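Local coordinates for protein prolyl-tRNA synthetase (Naegleria fowleri, PDB 6UYH) that probably attaches proline to its cognate tRNA at the expense of ATP, as a class II aminoacyl-tRNA synthetase that here binds halofuginone and an ATP analogue, at residues 292-297 / 397-402; 298-303 / 357-362; 324-329 / 387-392. All coordinates share one frame; numbering follows the deposited sequence.

Contact 1 of 3, residues 292-297 / 397-402; sequences PPRVAF and VLDKIH. With EDO (1,2-ethanediol), chain Q; EDO (1,2-ethanediol), chain B.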
ATOM      1  N   PRO A 292     -21.224   6.543   1.494  1.00 23.38           N
ATOM      2  CA  PRO A 292     -20.984   7.975   1.327  1.00 24.71           C
ATOM      3  C   PRO A 292     -20.384   8.236  -0.042  1.00 22.29           C
ATOM      4  O   PRO A 292     -19.461   7.519  -0.458  1.00 22.14           O
ATOM      5  CB  PRO A 292     -19.978   8.305   2.447  1.00 22.63           C
ATOM      6  CG  PRO A 292     -20.046   7.149   3.402  1.00 26.39           C
ATOM      7  CD  PRO A 292     -20.387   5.958   2.550  1.00 19.32           C
ATOM      8  N   PRO A 293     -20.907   9.213  -0.784  1.00 22.78           N
ATOM      9  CA  PRO A 293     -20.496   9.376  -2.192  1.00 25.96           C
ATOM     10  C   PRO A 293     -18.991   9.497  -2.420  1.00 25.37           C
ATOM     11  O   PRO A 293     -18.496   9.031  -3.451  1.00 25.59           O
ATOM     12  CB  PRO A 293     -21.235  10.654  -2.611  1.00 25.00           C
ATOM     13  CG  PRO A 293     -22.485  10.636  -1.777  1.00 24.96           C
ATOM     14  CD  PRO A 293     -22.090  10.027  -0.448  1.00 22.31           C
ATOM     15  N   ARG A 294     -18.239  10.091  -1.498  1.00 25.47           N
ATOM     16  CA  ARG A 294     -16.824  10.312  -1.764  1.00 26.21           C
ATOM     17  C   ARG A 294     -15.976   9.053  -1.626  1.00 26.25           C
ATOM     18  O   ARG A 294     -14.807   9.066  -2.033  1.00 26.74           O
ATOM     19  CB  ARG A 294     -16.298  11.427  -0.855  1.00 28.68           C
ATOM     20  CG  ARG A 294     -16.837  12.794  -1.291  1.00 32.08           C
ATOM     21  CD  ARG A 294     -16.892  13.824  -0.172  1.00 37.85           C
ATOM     22  NE  ARG A 294     -17.888  14.859  -0.452  1.00 40.04           N
ATOM     23  CZ  ARG A 294     -18.236  15.820   0.399  1.00 36.60           C
ATOM     24  NH1 ARG A 294     -17.663  15.881   1.600  1.00 29.92           N
ATOM     25  NH2 ARG A 294     -19.158  16.716   0.056  1.00 30.79           N
ATOM     26  N   VAL A 295     -16.518   7.964  -1.082  1.00 22.17           N
ATOM     27  CA  VAL A 295     -15.786   6.705  -1.054  1.00 22.21           C
ATOM     28  C   VAL A 295     -16.528   5.593  -1.781  1.00 20.59           C
ATOM     29  O   VAL A 295     -16.156   4.429  -1.663  1.00 23.98           O
ATOM     30  CB  VAL A 295     -15.437   6.280   0.386  1.00 20.02           C
ATOM     31  CG1 VAL A 295     -14.589   7.356   1.067  1.00 23.65           C
ATOM     32  CG2 VAL A 295     -16.703   5.989   1.193  1.00 18.78           C
ATOM     33  N   ALA A 296     -17.558   5.929  -2.556  1.00 22.88           N
ATOM     34  CA  ALA A 296     -18.361   4.921  -3.242  1.00 21.45           C
ATOM     35  C   ALA A 296     -17.662   4.460  -4.516  1.00 21.16           C
ATOM     36  O   ALA A 296     -17.392   5.281  -5.396  1.00 24.49           O
ATOM     37  CB  ALA A 296     -19.742   5.486  -3.570  1.00 24.76           C
ATOM     38  N   PHE A 297     -17.426   3.145  -4.635  1.00 22.52           N
ATOM     39  CA  PHE A 297     -16.778   2.597  -5.830  1.00 23.75           C
ATOM     40  C   PHE A 297     -17.526   3.011  -7.090  1.00 29.72           C
ATOM     41  O   PHE A 297     -16.918   3.240  -8.146  1.00 26.57           O
ATOM     42  CB  PHE A 297     -16.699   1.067  -5.735  1.00 22.83           C
ATOM     43  CG  PHE A 297     -18.016   0.390  -5.945  1.00 22.29           C
ATOM     44  CD1 PHE A 297     -18.360  -0.126  -7.182  1.00 26.84           C
ATOM     45  CD2 PHE A 297     -18.935   0.309  -4.905  1.00 25.82           C
ATOM     46  CE1 PHE A 297     -19.595  -0.724  -7.384  1.00 29.77           C
ATOM     47  CE2 PHE A 297     -20.179  -0.287  -5.094  1.00 22.33           C
ATOM     48  CZ  PHE A 297     -20.512  -0.803  -6.338  1.00 24.93           C
ATOM     49  N   VAL A 397     -26.064  16.924  -6.256  1.00 33.83           N
ATOM     50  CA  VAL A 397     -26.926  15.907  -5.663  1.00 34.34           C
ATOM     51  C   VAL A 397     -26.120  14.999  -4.742  1.00 32.60           C
ATOM     52  O   VAL A 397     -26.567  14.644  -3.646  1.00 32.06           O
ATOM     53  CB  VAL A 397     -27.636  15.106  -6.770  1.00 39.46           C
ATOM     54  CG1 VAL A 397     -28.371  13.921  -6.181  1.00 32.16           C
ATOM     55  CG2 VAL A 397     -28.593  16.011  -7.544  1.00 35.47           C
ATOM     56  N   LEU A 398     -24.912  14.628  -5.163  1.00 30.06           N
ATOM     57  CA  LEU A 398     -24.080  13.753  -4.346  1.00 28.74           C
ATOM     58  C   LEU A 398     -23.619  14.442  -3.074  1.00 33.22           C
ATOM     59  O   LEU A 398     -23.518  13.797  -2.026  1.00 32.46           O
ATOM     60  CB  LEU A 398     -22.881  13.273  -5.165  1.00 28.53           C
ATOM     61  CG  LEU A 398     -23.213  12.359  -6.345  1.00 30.85           C
ATOM     62  CD1 LEU A 398     -21.974  12.103  -7.182  1.00 28.95           C
ATOM     63  CD2 LEU A 398     -23.799  11.043  -5.856  1.00 30.72           C
ATOM     64  N   ASP A 399     -23.341  15.744  -3.139  1.00 28.76           N
ATOM     65  CA  ASP A 399     -22.975  16.478  -1.930  1.00 29.02           C
ATOM     66  C   ASP A 399     -24.161  16.594  -0.983  1.00 30.87           C
ATOM     67  O   ASP A 399     -23.996  16.534   0.246  1.00 33.03           O
ATOM     68  CB  ASP A 399     -22.434  17.857  -2.298  1.00 31.00           C
ATOM     69  CG  ASP A 399     -21.092  17.779  -3.001  1.00 38.57           C
ATOM     70  OD1 ASP A 399     -20.326  16.838  -2.711  1.00 39.66           O
ATOM     71  OD2 ASP A 399     -20.801  18.655  -3.842  1.00 39.11           O
ATOM     72  N   LYS A 400     -25.367  16.762  -1.534  1.00 30.61           N
ATOM     73  CA  LYS A 400     -26.565  16.800  -0.703  1.00 29.47           C
ATOM     74  C   LYS A 400     -26.759  15.479   0.034  1.00 33.67           C
ATOM     75  O   LYS A 400     -27.118  15.467   1.216  1.00 31.11           O
ATOM     76  CB  LYS A 400     -27.786  17.127  -1.571  1.00 30.85           C
ATOM     77  CG  LYS A 400     -29.023  17.554  -0.811  1.00 49.95           C
ATOM     78  CD  LYS A 400     -30.208  17.791  -1.752  1.00 52.68           C
ATOM     79  CE  LYS A 400     -31.161  18.839  -1.181  1.00 62.67           C
ATOM     80  NZ  LYS A 400     -32.591  18.394  -1.148  1.00 63.03           N
ATOM     81  N   ILE A 401     -26.519  14.355  -0.649  1.00 32.92           N
ATOM     82  CA  ILE A 401     -26.605  13.050   0.001  1.00 28.34           C
ATOM     83  C   ILE A 401     -25.570  12.947   1.114  1.00 28.79           C
ATOM     84  O   ILE A 401     -25.874  12.518   2.234  1.00 28.05           O
ATOM     85  CB  ILE A 401     -26.438  11.923  -1.034  1.00 30.65           C
ATOM     86  CG1 ILE A 401     -27.667  11.846  -1.944  1.00 30.06           C
ATOM     87  CG2 ILE A 401     -26.201  10.584  -0.351  1.00 28.02           C
ATOM     88  CD1 ILE A 401     -27.505  10.851  -3.092  1.00 28.54           C
ATOM     89  N   HIS A 402     -24.330  13.353   0.825  1.00 28.41           N
ATOM     90  CA  HIS A 402     -23.298  13.327   1.857  1.00 24.90           C
ATOM     91  C   HIS A 402     -23.715  14.147   3.073  1.00 29.92           C
ATOM     92  O   HIS A 402     -23.616  13.684   4.218  1.00 27.55           O
ATOM     93  CB  HIS A 402     -21.970  13.855   1.313  1.00 24.87           C
ATOM     94  CG  HIS A 402     -20.965  14.099   2.394  1.00 30.85           C
ATOM     95  ND1 HIS A 402     -20.008  13.168   2.737  1.00 31.02           N
ATOM     96  CD2 HIS A 402     -20.815  15.132   3.259  1.00 30.33           C
ATOM     97  CE1 HIS A 402     -19.292  13.632   3.747  1.00 32.82           C
ATOM     98  NE2 HIS A 402     -19.765  14.817   4.087  1.00 29.83           N
TER
HETATM   99  C1  EDO Q 615     -18.962  13.973  -4.241  1.00 39.85           C
HETATM  100  O1  EDO Q 615     -18.494  15.107  -3.501  1.00 43.51           O
HETATM  101  C2  EDO Q 615     -19.468  14.454  -5.595  1.00 40.28           C
HETATM  102  O2  EDO Q 615     -18.498  15.325  -6.183  1.00 43.57           O
HETATM  103  C1  EDO B 711     -33.236  16.402  -4.403  1.00 59.68           C
HETATM  104  O1  EDO B 711     -34.042  17.521  -4.020  1.00 61.03           O
HETATM  105  C2  EDO B 711     -33.650  15.177  -3.594  1.00 50.39           C
HETATM  106  O2  EDO B 711     -33.452  15.471  -2.208  1.00 42.70           O
HETATM  107  O   HOH W   1     -18.888  11.005   1.096  1.00 24.28           O

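Contact 2 of 3, residues 298-303 / 357-362; sequences CQVVVI and LRIEVG. With EDO (1,2-ethanediol), chain R.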
ATOM      1  N   CYS A 298     -18.851   3.083  -6.999  1.00 25.21           N
ATOM      2  CA  CYS A 298     -19.700   3.626  -8.049  1.00 24.69           C
ATOM      3  C   CYS A 298     -20.603   4.658  -7.393  1.00 29.16           C
ATOM      4  O   CYS A 298     -21.305   4.340  -6.426  1.00 27.40           O
ATOM      5  CB  CYS A 298     -20.526   2.527  -8.724  1.00 26.97           C
ATOM      6  SG  CYS A 298     -21.802   3.128  -9.859  1.00 31.05           S
ATOM      7  N   GLN A 299     -20.573   5.888  -7.896  1.00 27.06           N
ATOM      8  CA  GLN A 299     -21.406   6.933  -7.306  1.00 26.30           C
ATOM      9  C   GLN A 299     -22.792   6.998  -7.927  1.00 27.78           C
ATOM     10  O   GLN A 299     -23.768   7.304  -7.231  1.00 29.07           O
ATOM     11  CB  GLN A 299     -20.719   8.288  -7.443  1.00 28.83           C
ATOM     12  CG  GLN A 299     -19.386   8.364  -6.714  1.00 25.12           C
ATOM     13  CD  GLN A 299     -18.622   9.603  -7.098  1.00 30.84           C
ATOM     14  OE1 GLN A 299     -18.319   9.814  -8.272  1.00 34.04           O
ATOM     15  NE2 GLN A 299     -18.322  10.444  -6.115  1.00 27.67           N
ATOM     16  N   VAL A 300     -22.896   6.734  -9.227  1.00 29.10           N
ATOM     17  CA  VAL A 300     -24.153   6.852  -9.960  1.00 31.05           C
ATOM     18  C   VAL A 300     -24.275   5.642 -10.868  1.00 32.33           C
ATOM     19  O   VAL A 300     -23.344   5.334 -11.617  1.00 32.34           O
ATOM     20  CB  VAL A 300     -24.224   8.147 -10.797  1.00 33.85           C
ATOM     21  CG1 VAL A 300     -25.570   8.242 -11.516  1.00 34.66           C
ATOM     22  CG2 VAL A 300     -23.981   9.378  -9.933  1.00 37.19           C
ATOM     23  N   VAL A 301     -25.409   4.947 -10.805  1.00 32.72           N
ATOM     24  CA  VAL A 301     -25.716   3.872 -11.745  1.00 42.55           C
ATOM     25  C   VAL A 301     -26.860   4.337 -12.637  1.00 43.49           C
ATOM     26  O   VAL A 301     -27.867   4.863 -12.146  1.00 36.85           O
ATOM     27  CB  VAL A 301     -26.050   2.549 -11.026  1.00 38.88           C
ATOM     28  CG1 VAL A 301     -27.258   2.693 -10.091  1.00 36.04           C
ATOM     29  CG2 VAL A 301     -26.262   1.422 -12.046  1.00 36.17           C
ATOM     30  N   VAL A 302     -26.689   4.176 -13.950  1.00 39.56           N
ATOM     31  CA  VAL A 302     -27.686   4.580 -14.937  1.00 40.98           C
ATOM     32  C   VAL A 302     -28.387   3.328 -15.438  1.00 41.48           C
ATOM     33  O   VAL A 302     -27.733   2.366 -15.857  1.00 44.64           O
ATOM     34  CB  VAL A 302     -27.044   5.354 -16.104  1.00 45.51           C
ATOM     35  CG1 VAL A 302     -28.121   5.883 -17.055  1.00 51.98           C
ATOM     36  CG2 VAL A 302     -26.186   6.495 -15.592  1.00 42.97           C
ATOM     37  N   ILE A 303     -29.715   3.326 -15.383  1.00 42.97           N
ATOM     38  CA  ILE A 303     -30.471   2.141 -15.777  1.00 46.48           C
ATOM     39  C   ILE A 303     -31.503   2.509 -16.838  1.00 50.18           C
ATOM     40  O   ILE A 303     -32.450   3.254 -16.556  1.00 48.11           O
ATOM     41  CB  ILE A 303     -31.134   1.477 -14.561  1.00 45.24           C
ATOM     42  CG1 ILE A 303     -30.082   1.155 -13.494  1.00 45.97           C
ATOM     43  CG2 ILE A 303     -31.877   0.216 -14.978  1.00 44.92           C
ATOM     44  CD1 ILE A 303     -30.621   0.405 -12.300  1.00 50.03           C
ATOM     45  N   LEU A 357     -26.554   6.978  -5.801  1.00 30.02           N
ATOM     46  CA  LEU A 357     -27.534   7.620  -6.668  1.00 33.48           C
ATOM     47  C   LEU A 357     -27.829   6.739  -7.870  1.00 33.76           C
ATOM     48  O   LEU A 357     -26.907   6.213  -8.502  1.00 34.21           O
ATOM     49  CB  LEU A 357     -27.044   8.994  -7.131  1.00 31.65           C
ATOM     50  CG  LEU A 357     -27.987   9.819  -8.008  1.00 39.82           C
ATOM     51  CD1 LEU A 357     -29.281  10.198  -7.260  1.00 37.12           C
ATOM     52  CD2 LEU A 357     -27.270  11.055  -8.517  1.00 38.94           C
ATOM     53  N   ARG A 358     -29.111   6.577  -8.177  1.00 34.08           N
ATOM     54  CA  ARG A 358     -29.561   5.842  -9.349  1.00 35.67           C
ATOM     55  C   ARG A 358     -30.295   6.786 -10.292  1.00 37.85           C
ATOM     56  O   ARG A 358     -31.114   7.602  -9.855  1.00 38.56           O
ATOM     57  CB  ARG A 358     -30.477   4.682  -8.945  1.00 36.09           C
ATOM     58  CG  ARG A 358     -31.155   3.963 -10.094  1.00 44.30           C
ATOM     59  CD  ARG A 358     -31.930   2.748  -9.595  1.00 43.47           C
ATOM     60  NE  ARG A 358     -33.241   3.079  -9.035  1.00 44.07           N
ATOM     61  CZ  ARG A 358     -33.661   2.724  -7.824  1.00 44.35           C
ATOM     62  NH1 ARG A 358     -32.879   2.020  -7.017  1.00 41.21           N
ATOM     63  NH2 ARG A 358     -34.878   3.072  -7.419  1.00 41.05           N
ATOM     64  N   ILE A 359     -29.983   6.687 -11.581  1.00 39.01           N
ATOM     65  CA  ILE A 359     -30.700   7.405 -12.631  1.00 41.42           C
ATOM     66  C   ILE A 359     -31.488   6.373 -13.422  1.00 44.56           C
ATOM     67  O   ILE A 359     -30.909   5.414 -13.950  1.00 43.31           O
ATOM     68  CB  ILE A 359     -29.748   8.201 -13.537  1.00 41.74           C
ATOM     69  CG1 ILE A 359     -29.062   9.306 -12.727  1.00 43.51           C
ATOM     70  CG2 ILE A 359     -30.497   8.779 -14.753  1.00 45.78           C
ATOM     71  CD1 ILE A 359     -28.101  10.161 -13.513  1.00 43.88           C
ATOM     72  N   GLU A 360     -32.809   6.548 -13.476  1.00 44.91           N
ATOM     73  CA  GLU A 360     -33.698   5.696 -14.258  1.00 46.93           C
ATOM     74  C   GLU A 360     -34.138   6.478 -15.488  1.00 49.50           C
ATOM     75  O   GLU A 360     -34.705   7.567 -15.359  1.00 50.44           O
ATOM     76  CB  GLU A 360     -34.918   5.264 -13.441  1.00 52.20           C
ATOM     77  CG  GLU A 360     -34.603   4.603 -12.104  1.00 48.60           C
ATOM     78  CD  GLU A 360     -35.842   4.449 -11.234  1.00 55.09           C
ATOM     79  OE1 GLU A 360     -36.957   4.728 -11.727  1.00 58.00           O
ATOM     80  OE2 GLU A 360     -35.704   4.053 -10.057  1.00 52.67           O
ATOM     81  N   VAL A 361     -33.871   5.930 -16.672  1.00 50.74           N
ATOM     82  CA  VAL A 361     -34.213   6.574 -17.937  1.00 59.07           C
ATOM     83  C   VAL A 361     -35.321   5.757 -18.586  1.00 61.18           C
ATOM     84  O   VAL A 361     -35.071   4.665 -19.113  1.00 57.95           O
ATOM     85  CB  VAL A 361     -33.000   6.693 -18.867  1.00 57.20           C
ATOM     86  CG1 VAL A 361     -33.360   7.527 -20.087  1.00 58.33           C
ATOM     87  CG2 VAL A 361     -31.818   7.296 -18.124  1.00 54.58           C
ATOM     88  N   GLY A 362     -36.543   6.285 -18.557  1.00 57.66           N
ATOM     89  CA  GLY A 362     -37.683   5.595 -19.113  1.00 61.85           C
ATOM     90  C   GLY A 362     -38.283   6.320 -20.302  1.00 69.04           C
ATOM     91  O   GLY A 362     -38.062   7.519 -20.507  1.00 68.21           O
TER
HETATM   92  C1  EDO R 616     -16.843  13.330  -8.740  1.00 53.00           C
HETATM   93  O1  EDO R 616     -16.296  14.608  -8.392  1.00 59.22           O
HETATM   94  C2  EDO R 616     -16.253  12.278  -7.812  1.00 46.73           C
HETATM   95  O2  EDO R 616     -16.549  12.631  -6.454  1.00 40.39           O

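Contact 3 of 3, residues 324-329 / 387-392; sequences NELEKA and SEFSGD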
ATOM      1  N   ASN A 324     -21.794   9.220 -20.578  1.00 47.04           N
ATOM      2  CA  ASN A 324     -20.546   9.825 -21.025  1.00 49.34           C
ATOM      3  C   ASN A 324     -20.329  11.204 -20.407  1.00 46.20           C
ATOM      4  O   ASN A 324     -19.192  11.576 -20.095  1.00 47.19           O
ATOM      5  CB  ASN A 324     -20.529   9.890 -22.553  1.00 57.99           C
ATOM      6  CG  ASN A 324     -20.424   8.513 -23.185  1.00 58.27           C
ATOM      7  OD1 ASN A 324     -19.570   7.709 -22.808  1.00 55.89           O
ATOM      8  ND2 ASN A 324     -21.305   8.227 -24.132  1.00 65.45           N
ATOM      9  N   GLU A 325     -21.401  11.979 -20.213  1.00 52.22           N
ATOM     10  CA  GLU A 325     -21.219  13.302 -19.625  1.00 45.51           C
ATOM     11  C   GLU A 325     -20.777  13.201 -18.172  1.00 45.77           C
ATOM     12  O   GLU A 325     -19.896  13.948 -17.731  1.00 42.05           O
ATOM     13  CB  GLU A 325     -22.497  14.127 -19.740  1.00 48.76           C
ATOM     14  CG  GLU A 325     -22.290  15.555 -19.273  1.00 55.79           C
ATOM     15  CD  GLU A 325     -23.492  16.434 -19.500  1.00 62.93           C
ATOM     16  OE1 GLU A 325     -24.438  15.984 -20.179  1.00 68.73           O
ATOM     17  OE2 GLU A 325     -23.488  17.577 -18.997  1.00 63.60           O
ATOM     18  N   LEU A 326     -21.358  12.265 -17.419  1.00 43.94           N
ATOM     19  CA  LEU A 326     -20.941  12.075 -16.035  1.00 41.04           C
ATOM     20  C   LEU A 326     -19.517  11.538 -15.956  1.00 39.76           C
ATOM     21  O   LEU A 326     -18.725  11.985 -15.119  1.00 43.30           O
ATOM     22  CB  LEU A 326     -21.914  11.139 -15.318  1.00 42.22           C
ATOM     23  CG  LEU A 326     -23.388  11.559 -15.264  1.00 43.51           C
ATOM     24  CD1 LEU A 326     -24.150  10.590 -14.383  1.00 38.33           C
ATOM     25  CD2 LEU A 326     -23.542  12.976 -14.748  1.00 42.54           C
ATOM     26  N   GLU A 327     -19.169  10.585 -16.827  1.00 42.08           N
ATOM     27  CA  GLU A 327     -17.810  10.050 -16.827  1.00 47.45           C
ATOM     28  C   GLU A 327     -16.786  11.132 -17.144  1.00 42.80           C
ATOM     29  O   GLU A 327     -15.714  11.180 -16.527  1.00 39.70           O
ATOM     30  CB  GLU A 327     -17.687   8.904 -17.831  1.00 54.99           C
ATOM     31  CG  GLU A 327     -16.312   8.257 -17.820  1.00 63.95           C
ATOM     32  CD  GLU A 327     -16.023   7.461 -19.075  1.00 75.10           C
ATOM     33  OE1 GLU A 327     -16.600   7.782 -20.137  1.00 84.65           O
ATOM     34  OE2 GLU A 327     -15.215   6.510 -18.999  1.00 76.81           O
ATOM     35  N   LYS A 328     -17.097  12.002 -18.109  1.00 51.63           N
ATOM     36  CA  LYS A 328     -16.189  13.088 -18.463  1.00 49.04           C
ATOM     37  C   LYS A 328     -16.003  14.056 -17.303  1.00 50.09           C
ATOM     38  O   LYS A 328     -14.935  14.662 -17.166  1.00 43.44           O
ATOM     39  CB  LYS A 328     -16.711  13.828 -19.698  1.00 47.38           C
ATOM     40  N   ALA A 329     -17.024  14.203 -16.457  1.00 44.99           N
ATOM     41  CA  ALA A 329     -16.955  15.063 -15.284  1.00 42.22           C
ATOM     42  C   ALA A 329     -16.258  14.403 -14.108  1.00 42.33           C
ATOM     43  O   ALA A 329     -16.159  15.021 -13.045  1.00 44.93           O
ATOM     44  CB  ALA A 329     -18.361  15.500 -14.865  1.00 41.43           C
ATOM     45  N   SER A 387     -32.664  19.744 -19.121  1.00 61.49           N
ATOM     46  CA  SER A 387     -32.088  21.078 -19.219  1.00 62.20           C
ATOM     47  C   SER A 387     -31.282  21.444 -17.981  1.00 68.00           C
ATOM     48  O   SER A 387     -30.421  22.325 -18.053  1.00 64.14           O
ATOM     49  CB  SER A 387     -33.189  22.116 -19.452  1.00 65.18           C
ATOM     50  OG  SER A 387     -34.070  22.201 -18.346  1.00 64.67           O
ATOM     51  N   GLU A 388     -31.539  20.786 -16.852  1.00 63.05           N
ATOM     52  CA  GLU A 388     -30.806  21.025 -15.620  1.00 59.89           C
ATOM     53  C   GLU A 388     -29.854  19.891 -15.275  1.00 58.09           C
ATOM     54  O   GLU A 388     -29.221  19.934 -14.217  1.00 55.53           O
ATOM     55  CB  GLU A 388     -31.783  21.260 -14.465  1.00 59.20           C
ATOM     56  CG  GLU A 388     -32.817  22.324 -14.777  1.00 64.14           C
ATOM     57  CD  GLU A 388     -33.617  22.750 -13.565  1.00 71.27           C
ATOM     58  OE1 GLU A 388     -33.687  21.973 -12.587  1.00 72.88           O
ATOM     59  OE2 GLU A 388     -34.172  23.869 -13.592  1.00 76.58           O
ATOM     60  N   PHE A 389     -29.736  18.886 -16.138  1.00 55.96           N
ATOM     61  CA  PHE A 389     -28.781  17.809 -15.934  1.00 49.87           C
ATOM     62  C   PHE A 389     -27.396  18.241 -16.384  1.00 51.00           C
ATOM     63  O   PHE A 389     -27.233  18.821 -17.459  1.00 51.24           O
ATOM     64  CB  PHE A 389     -29.209  16.560 -16.705  1.00 52.46           C
ATOM     65  CG  PHE A 389     -28.128  15.520 -16.822  1.00 52.33           C
ATOM     66  CD1 PHE A 389     -27.920  14.599 -15.804  1.00 48.05           C
ATOM     67  CD2 PHE A 389     -27.322  15.457 -17.952  1.00 52.95           C
ATOM     68  CE1 PHE A 389     -26.925  13.642 -15.906  1.00 48.00           C
ATOM     69  CE2 PHE A 389     -26.323  14.505 -18.057  1.00 48.40           C
ATOM     70  CZ  PHE A 389     -26.125  13.595 -17.035  1.00 47.28           C
ATOM     71  N   SER A 390     -26.392  17.931 -15.567  1.00 53.79           N
ATOM     72  CA  SER A 390     -24.999  18.210 -15.900  1.00 46.01           C
ATOM     73  C   SER A 390     -24.122  17.529 -14.860  1.00 46.21           C
ATOM     74  O   SER A 390     -24.608  17.028 -13.843  1.00 43.88           O
ATOM     75  CB  SER A 390     -24.703  19.712 -15.943  1.00 54.37           C
ATOM     76  OG  SER A 390     -24.675  20.259 -14.635  1.00 51.74           O
ATOM     77  N   GLY A 391     -22.815  17.527 -15.128  1.00 38.99           N
ATOM     78  CA  GLY A 391     -21.876  17.015 -14.147  1.00 40.54           C
ATOM     79  C   GLY A 391     -21.935  17.786 -12.844  1.00 41.56           C
ATOM     80  O   GLY A 391     -21.865  17.199 -11.762  1.00 39.12           O
ATOM     81  N   ASP A 392     -22.086  19.110 -12.929  1.00 43.56           N
ATOM     82  CA  ASP A 392     -22.151  19.926 -11.721  1.00 44.43           C
ATOM     83  C   ASP A 392     -23.428  19.657 -10.933  1.00 41.83           C
ATOM     84  O   ASP A 392     -23.396  19.585  -9.698  1.00 39.23           O
ATOM     85  CB  ASP A 392     -22.052  21.407 -12.081  1.00 52.22           C
ATOM     86  CG  ASP A 392     -20.648  21.822 -12.472  1.00 54.83           C
ATOM     87  OD1 ASP A 392     -19.721  20.994 -12.362  1.00 52.42           O
ATOM     88  OD2 ASP A 392     -20.473  22.985 -12.889  1.00 58.10           O
TER
HETATM   89  O   HOH W   2     -21.424  18.584 -17.414  1.00 44.99           O

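Contact 1 of 3, residues 292-297 / 397-402
The guanidinium of Arg294 lies flat on the imidazole of His402, centres 3.8 Å apart and planes 18° from parallel, while its rim holds a carboxylate from the same helix. This guanidinium-imidazole stack joins helix 391-415 to the loop between helix 274-283 and strand 300-304, the first strand of the anticodon-binding domain's sheet in chain order. NH1 sits over the middle of the imidazole, and CG of His402 in turn lies over the centre of the guanidinium. NH1 makes no hydrogen bond to the ring; its polar partner is the carbonyl oxygen of Glu197. At the guanidinium edge, Arg294 NH2 donates to Asp399 OD1 at 3.0 Å in a nearly straight hydrogen bond (171°) that is part of a salt bridge, but it reaches that oxygen from above the carboxylate plane, the two flat groups being turned 69° apart. A 1,2-ethanediol, probably from the crystallisation liquor, spans the same charges: its O1 accepts from Arg294 NE at 3.1 Å and donates to Asp399 OD1 at 2.6 Å. Stack and edge bonds together fix both the position and the rotation of the guanidinium.

Next to these polar groups, the pyrrolidine of Pro293 rests on the helix. Its CB meets Leu398 CB at 4.0 Å, and CG approaches Ile401 CG2 obliquely. The carbonyl oxygen of Leu398, which accepts the helical bond from His402 N, also touches this ring, 3.3 Å from Pro293 CG. On the loop side of the His402 ring a water lies 2.8 Å from Arg294 N and 2.9 Å from His402 ND1.

Contact 2 of 3, residues 298-303 / 357-362
Strands 300-303 and 357-361 run parallel, their axes 4.7 Å apart at closest approach and inclined by 17°, with Val300 to Ile303 paired in order with Leu357 to Glu360. They are neighbouring strands in the mixed five-stranded sheet of the anticodon-binding domain, an alpha/beta fold with helices on both faces. The ladder starts with a weak bond from Leu357 N to Gln299 O. Val301 and Ile303 then each use both N and O toward the partner strand: Val301 N donates to Leu357 O, Ile359 N to Val301 O at 2.9 Å, Ile303 N to Ile359 O at 2.8 Å, and Val361 N to Ile303 O. Val300 and Val302 turn their backbone bonds the other way, to strand 333-335.

On one face, Val300 lies beside Leu357, CG2 to CD2 at 4.0 Å. Its other methyl, CG1, anti to the backbone N (chi1 -179°), meets Ile359 CD1 obliquely at 3.8 Å. Val302 CG1 extends this apolar row to Val361 CG2, and helix 313-328 packs over it. The other face carries a buried ion pair, Arg358 with Glu360. Arg358 runs beside Val301, with its CB 4.0 Å from Val301 CG1, and its CD then touches Ile303 CD1. A bend at chi3 (81°) sets NE off the line of the chain. Glu351 and Tyr347 of helix 343-353 also engage this guanidinium, by salt bridge and cation-pi contact. Its side-on grip converges on a single oxygen, Glu360 OE2, which receives Arg358 NE at 2.8 Å on its anti lone pair and Arg358 NH2 nearly in line with its C-O bond.

Contact 3 of 3, residues 324-329 / 387-392
The last turn of helix 313-328 meets the start of helix 391-415 and the loop before it, the backbones coming closest at Leu326 and Gly391, whose CA atoms are 5.4 Å apart. No direct hydrogen bond joins the two segments. Their polar link is a water that donates to Glu325 OE2 at 2.8 Å and accepts from Gly391 N at 2.9 Å, so that the carboxylate reaches an amide of the helix's first turn indirectly. A negative charge near a helix N terminus would be expected to interact favourably with the helix dipole.

The Phe389 ring meets two side chains of the partner helix at neighbouring atoms. Glu325, extended with CG anti to the backbone N (chi1 -174°), runs past the ring in the opposite direction and brings OE1 to the ring edge, near its plane and 3.2 Å from Phe389 CE2. Carboxylate and ring stand almost perpendicular, at 82°. Such an approach presents the oxygen to the weakly positive C-H rim instead of the pi cloud. At the next ring atom, Leu326 CD2 packs obliquely 3.5 Å from Phe389 CZ, and Ile394 also lies against both Leu326 and Phe389. In the alpha/beta anticodon-binding domain, this contact brings together two helices that are separated in sequence by four strands of the sheet.

Ser390 is the N-cap of helix 391-415. Its OG accepts from the amide of Ser393, while its CA, on the side facing the partner helix, lies 3.5 Å from Glu325 OE2. Gly391 follows, with the Ala329 methyl 3.9 Å from its CA. Lacking a side chain, Gly391 lets the methyl sit against its backbone. Just beyond, Ala329 O accepts a hydrogen bond from Lys395 NZ.

The three contacts illustrate how a sheet, its helices and the loop leading into it are tied by nested and crossing closures. From the N-terminal side, after helix 274-283 the chain enters 292-297, which opens the widest loop, closed by contact 1 only at 397-402. Inside it, 298-303 begins contact 2, and helix 313-328 follows with 324-329 of contact 3. Strand 357-361 closes contact 2 before 387-392 closes contact 3, so these two cross while both nest within contact 1. Contacts 1 and 3 share helix 391-415. Leu326 CD1 packs on Val300 and Ile359, linking contacts 2 and 3; Leu398 CD2 reaches Leu357, linking contacts 1 and 2.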